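Local coordinates for hypothetical protein (Staphylococcus aureus subsp. aureus, PDB 2ETS) that is of unknown function but adopts a four-helical bundle fold and represents a bacterial family of uncharacterised domains, DUF1798, at residues A[72-78]-A[112-117]. Numbering follows the deposited sequence.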
ATOM      1  N   PRO A  72     -13.973 -12.444  -3.478  1.00 46.28           N
ATOM      2  CA  PRO A  72     -13.168 -13.414  -4.196  1.00 45.52           C
ATOM      3  C   PRO A  72     -11.681 -13.085  -4.146  1.00 45.36           C
ATOM      4  O   PRO A  72     -11.314 -11.912  -4.147  1.00 42.35           O
ATOM      5  CB  PRO A  72     -13.699 -13.350  -5.623  1.00 44.98           C
ATOM      6  CG  PRO A  72     -15.197 -12.954  -5.439  1.00 44.11           C
ATOM      7  CD  PRO A  72     -15.128 -11.971  -4.282  1.00 46.75           C
ATOM      8  N   TYR A  73     -10.852 -14.131  -4.053  1.00 46.55           N
ATOM      9  CA  TYR A  73      -9.370 -14.002  -3.983  1.00 48.01           C
ATOM     10  C   TYR A  73      -8.840 -13.536  -2.631  1.00 49.67           C
ATOM     11  O   TYR A  73      -7.641 -13.354  -2.488  1.00 51.06           O
ATOM     12  CB  TYR A  73      -8.817 -13.055  -5.073  1.00 49.49           C
ATOM     13  CG  TYR A  73      -8.968 -13.552  -6.493  1.00 47.27           C
ATOM     14  CD1 TYR A  73      -8.142 -14.566  -6.978  1.00 50.06           C
ATOM     15  CD2 TYR A  73      -9.910 -13.017  -7.345  1.00 43.94           C
ATOM     16  CE1 TYR A  73      -8.281 -15.034  -8.278  1.00 44.62           C
ATOM     17  CE2 TYR A  73     -10.045 -13.484  -8.644  1.00 43.94           C
ATOM     18  CZ  TYR A  73      -9.215 -14.490  -9.089  1.00 47.48           C
ATOM     19  OH  TYR A  73      -9.322 -14.982 -10.357  1.00 59.31           O
HETATM   20  N   MSE A  74      -9.707 -13.317  -1.642  1.00 49.52           N
HETATM   21  CA  MSE A  74      -9.262 -12.784  -0.358  1.00 48.66           C
HETATM   22  C   MSE A  74      -9.561 -13.756   0.758  1.00 50.61           C
HETATM   23  O   MSE A  74     -10.443 -14.569   0.652  1.00 52.61           O
HETATM   24  CB  MSE A  74      -9.926 -11.440  -0.065  1.00 49.78           C
HETATM   25  CG  MSE A  74      -9.144 -10.244  -0.539  1.00 53.75           C
HETATM   26 SE   MSE A  74      -7.446 -10.011   0.393  0.70 65.32          SE
HETATM   27  CE  MSE A  74      -6.347  -9.977  -1.133  1.00 54.52           C
ATOM     28  N   ASN A  75      -8.782 -13.675   1.823  1.00 51.44           N
ATOM     29  CA  ASN A  75      -9.036 -14.409   3.047  1.00 48.35           C
ATOM     30  C   ASN A  75      -8.317 -13.652   4.159  1.00 47.45           C
ATOM     31  O   ASN A  75      -7.676 -12.658   3.878  1.00 47.39           O
ATOM     32  CB  ASN A  75      -8.580 -15.869   2.934  1.00 46.26           C
ATOM     33  CG  ASN A  75      -7.090 -16.021   2.749  1.00 48.38           C
ATOM     34  OD1 ASN A  75      -6.296 -15.348   3.402  1.00 53.30           O
ATOM     35  ND2 ASN A  75      -6.697 -16.938   1.874  1.00 40.77           N
ATOM     36  N   SER A  76      -8.428 -14.114   5.401  1.00 47.50           N
ATOM     37  CA  SER A  76      -7.902 -13.385   6.570  1.00 48.03           C
ATOM     38  C   SER A  76      -6.380 -13.213   6.509  1.00 47.95           C
ATOM     39  O   SER A  76      -5.871 -12.098   6.706  1.00 46.49           O
ATOM     40  CB  SER A  76      -8.301 -14.119   7.873  1.00 49.67           C
ATOM     41  OG  SER A  76      -7.697 -13.490   8.991  1.00 49.25           O
ATOM     42  N   ARG A  77      -5.669 -14.313   6.217  1.00 46.69           N
ATOM     43  CA  ARG A  77      -4.211 -14.286   6.060  1.00 48.71           C
ATOM     44  C   ARG A  77      -3.751 -13.315   4.952  1.00 49.02           C
ATOM     45  O   ARG A  77      -2.904 -12.467   5.191  1.00 48.08           O
ATOM     46  CB  ARG A  77      -3.665 -15.668   5.758  1.00 47.79           C
ATOM     47  CG  ARG A  77      -2.143 -15.759   6.009  1.00 51.92           C
ATOM     48  CD  ARG A  77      -1.622 -17.175   5.830  1.00 53.66           C
ATOM     49  NE  ARG A  77      -1.647 -17.437   4.418  1.00 56.60           N
ATOM     50  CZ  ARG A  77      -0.644 -17.232   3.571  1.00 57.11           C
ATOM     51  NH1 ARG A  77       0.569 -16.842   3.963  1.00 59.43           N
ATOM     52  NH2 ARG A  77      -0.863 -17.462   2.296  1.00 49.39           N
ATOM     53  N   LYS A  78      -4.330 -13.440   3.760  1.00 50.49           N
ATOM     54  CA  LYS A  78      -4.000 -12.590   2.617  1.00 51.53           C
ATOM     55  C   LYS A  78      -4.263 -11.114   2.929  1.00 52.43           C
ATOM     56  O   LYS A  78      -3.512 -10.252   2.523  1.00 53.51           O
ATOM     57  CB  LYS A  78      -4.809 -13.011   1.376  1.00 53.28           C
ATOM     58  CG  LYS A  78      -4.325 -14.300   0.650  1.00 64.63           C
ATOM     59  CD  LYS A  78      -3.151 -14.064  -0.330  1.00 82.43           C
ATOM     60  CE  LYS A  78      -3.603 -13.201  -1.571  1.00 84.71           C
ATOM     61  NZ  LYS A  78      -2.444 -12.608  -2.329  1.00 79.16           N
ATOM     62  N   TYR A 112      -1.807  -6.164  -7.489  1.00 48.16           N
ATOM     63  CA  TYR A 112      -2.647  -7.282  -7.891  1.00 51.36           C
ATOM     64  C   TYR A 112      -3.802  -7.527  -6.881  1.00 50.28           C
ATOM     65  O   TYR A 112      -4.979  -7.574  -7.243  1.00 50.48           O
ATOM     66  CB  TYR A 112      -1.808  -8.542  -8.156  1.00 54.73           C
ATOM     67  CG  TYR A 112      -2.654  -9.741  -8.390  1.00 54.33           C
ATOM     68  CD1 TYR A 112      -3.126 -10.496  -7.317  1.00 60.17           C
ATOM     69  CD2 TYR A 112      -3.020 -10.116  -9.678  1.00 58.04           C
ATOM     70  CE1 TYR A 112      -3.947 -11.596  -7.524  1.00 63.10           C
ATOM     71  CE2 TYR A 112      -3.840 -11.230  -9.892  1.00 48.56           C
ATOM     72  CZ  TYR A 112      -4.301 -11.949  -8.815  1.00 51.74           C
ATOM     73  OH  TYR A 112      -5.131 -13.028  -9.008  1.00 57.76           O
ATOM     74  N   ASP A 113      -3.467  -7.634  -5.613  1.00 49.51           N
ATOM     75  CA  ASP A 113      -4.481  -7.767  -4.573  1.00 51.19           C
ATOM     76  C   ASP A 113      -5.495  -6.625  -4.533  1.00 52.89           C
ATOM     77  O   ASP A 113      -6.700  -6.831  -4.364  1.00 52.56           O
ATOM     78  CB  ASP A 113      -3.789  -7.829  -3.233  1.00 53.75           C
ATOM     79  CG  ASP A 113      -3.091  -9.168  -2.993  1.00 57.49           C
ATOM     80  OD1 ASP A 113      -3.381 -10.157  -3.721  1.00 54.94           O
ATOM     81  OD2 ASP A 113      -2.266  -9.215  -2.051  1.00 58.13           O
ATOM     82  N   LEU A 114      -4.982  -5.407  -4.621  1.00 52.58           N
ATOM     83  CA  LEU A 114      -5.825  -4.217  -4.593  1.00 51.04           C
ATOM     84  C   LEU A 114      -6.859  -4.210  -5.714  1.00 49.45           C
ATOM     85  O   LEU A 114      -8.010  -3.825  -5.502  1.00 45.93           O
ATOM     86  CB  LEU A 114      -4.951  -2.963  -4.672  1.00 50.53           C
ATOM     87  CG  LEU A 114      -4.184  -2.637  -3.382  1.00 52.66           C
ATOM     88  CD1 LEU A 114      -3.323  -1.428  -3.613  1.00 55.20           C
ATOM     89  CD2 LEU A 114      -5.121  -2.376  -2.196  1.00 54.27           C
ATOM     90  N   GLN A 115      -6.455  -4.646  -6.903  1.00 49.28           N
ATOM     91  CA  GLN A 115      -7.394  -4.732  -8.012  1.00 49.57           C
ATOM     92  C   GLN A 115      -8.505  -5.736  -7.751  1.00 49.59           C
ATOM     93  O   GLN A 115      -9.656  -5.488  -8.125  1.00 52.14           O
ATOM     94  CB  GLN A 115      -6.684  -5.112  -9.312  1.00 50.80           C
ATOM     95  CG  GLN A 115      -5.952  -4.001  -9.967  1.00 51.17           C
ATOM     96  CD  GLN A 115      -6.885  -2.845 -10.382  1.00 59.84           C
ATOM     97  OE1 GLN A 115      -6.531  -1.679 -10.202  1.00 49.37           O
ATOM     98  NE2 GLN A 115      -8.088  -3.172 -10.885  1.00 49.93           N
ATOM     99  N   ASN A 116      -8.162  -6.879  -7.153  1.00 46.14           N
ATOM    100  CA  ASN A 116      -9.133  -7.914  -6.873  1.00 46.63           C
ATOM    101  C   ASN A 116     -10.139  -7.427  -5.849  1.00 47.22           C
ATOM    102  O   ASN A 116     -11.329  -7.783  -5.886  1.00 45.18           O
ATOM    103  CB  ASN A 116      -8.446  -9.185  -6.349  1.00 50.86           C
ATOM    104  CG  ASN A 116      -7.763  -9.987  -7.450  1.00 51.89           C
ATOM    105  OD1 ASN A 116      -8.115  -9.891  -8.627  1.00 49.75           O
ATOM    106  ND2 ASN A 116      -6.795 -10.788  -7.066  1.00 43.27           N
ATOM    107  N   ILE A 117      -9.642  -6.633  -4.913  1.00 47.62           N
ATOM    108  CA  ILE A 117     -10.474  -6.104  -3.862  1.00 51.13           C
ATOM    109  C   ILE A 117     -11.392  -5.096  -4.500  1.00 50.41           C
ATOM    110  O   ILE A 117     -12.608  -5.169  -4.317  1.00 50.33           O
ATOM    111  CB  ILE A 117      -9.641  -5.463  -2.725  1.00 50.67           C
ATOM    112  CG1 ILE A 117      -8.924  -6.559  -1.944  1.00 54.02           C
ATOM    113  CG2 ILE A 117     -10.523  -4.654  -1.798  1.00 51.11           C
ATOM    114  CD1 ILE A 117      -7.930  -6.037  -0.896  1.00 55.67           C
TER
HETATM  115  O   HOH W   1     -12.683  -9.897  -5.379  1.00 51.25           O
HETATM  116  O   HOH W   2      -5.822 -11.112  -4.455  1.00 58.30           O
HETATM  117  O   HOH W   3      -1.908 -10.691   0.137  1.00 45.51           O
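Asp-113 OD1 is gripped by Lys-78 NZ at 3.0 Å, in a salt bridge that reaches the syn side of the carboxylate 16° out of its plane, and by a water that donates to it. The second bond of the ammonium, to OD2, is weak. OD2 instead accepts a hydrogen bond from another water, which also donates to Lys-78 O and accepts from NZ, so both carboxylate oxygens are engaged although the residue is buried. Two bends in the lysine chain, at chi2 (-82°) and chi3 (-68°), carry NZ across to the carboxylate, the lysine and aspartate side chains crossing at about a right angle. Together these bonds would be expected to stabilise the charged forms of both groups.

The water on OD1 also accepts from Asn-116 ND2 at 2.8 Å. The amide and the Tyr-73 ring are stacked with planes only 11° apart, ND2 lying 3.6 Å from Tyr-73 CG and OD1 toward CD2; the hydroxyl of Tyr-112 approaches the same ring near CE1. A further water bridges the backbone, donating to Pro-72 O and Asn-116 O. Beside the salt bridge, selenomethionine Met-74 folds its bent chain so that CG meets Ile-117 CG1 at 3.9 Å while CE rests against the Asp-113 carboxylate carbon.

Asn-75 caps the helix that carries the lysine, its OD1 accepting from Lys-78 N at 2.8 Å in a nearly straight bond. The contact thus ties the start of helix 76-92, and the turn leading into it, to the C-terminal part of helix 100-120, whose Leu-114 and Ile-117 pack on helix 12-37 within the four-helical bundle.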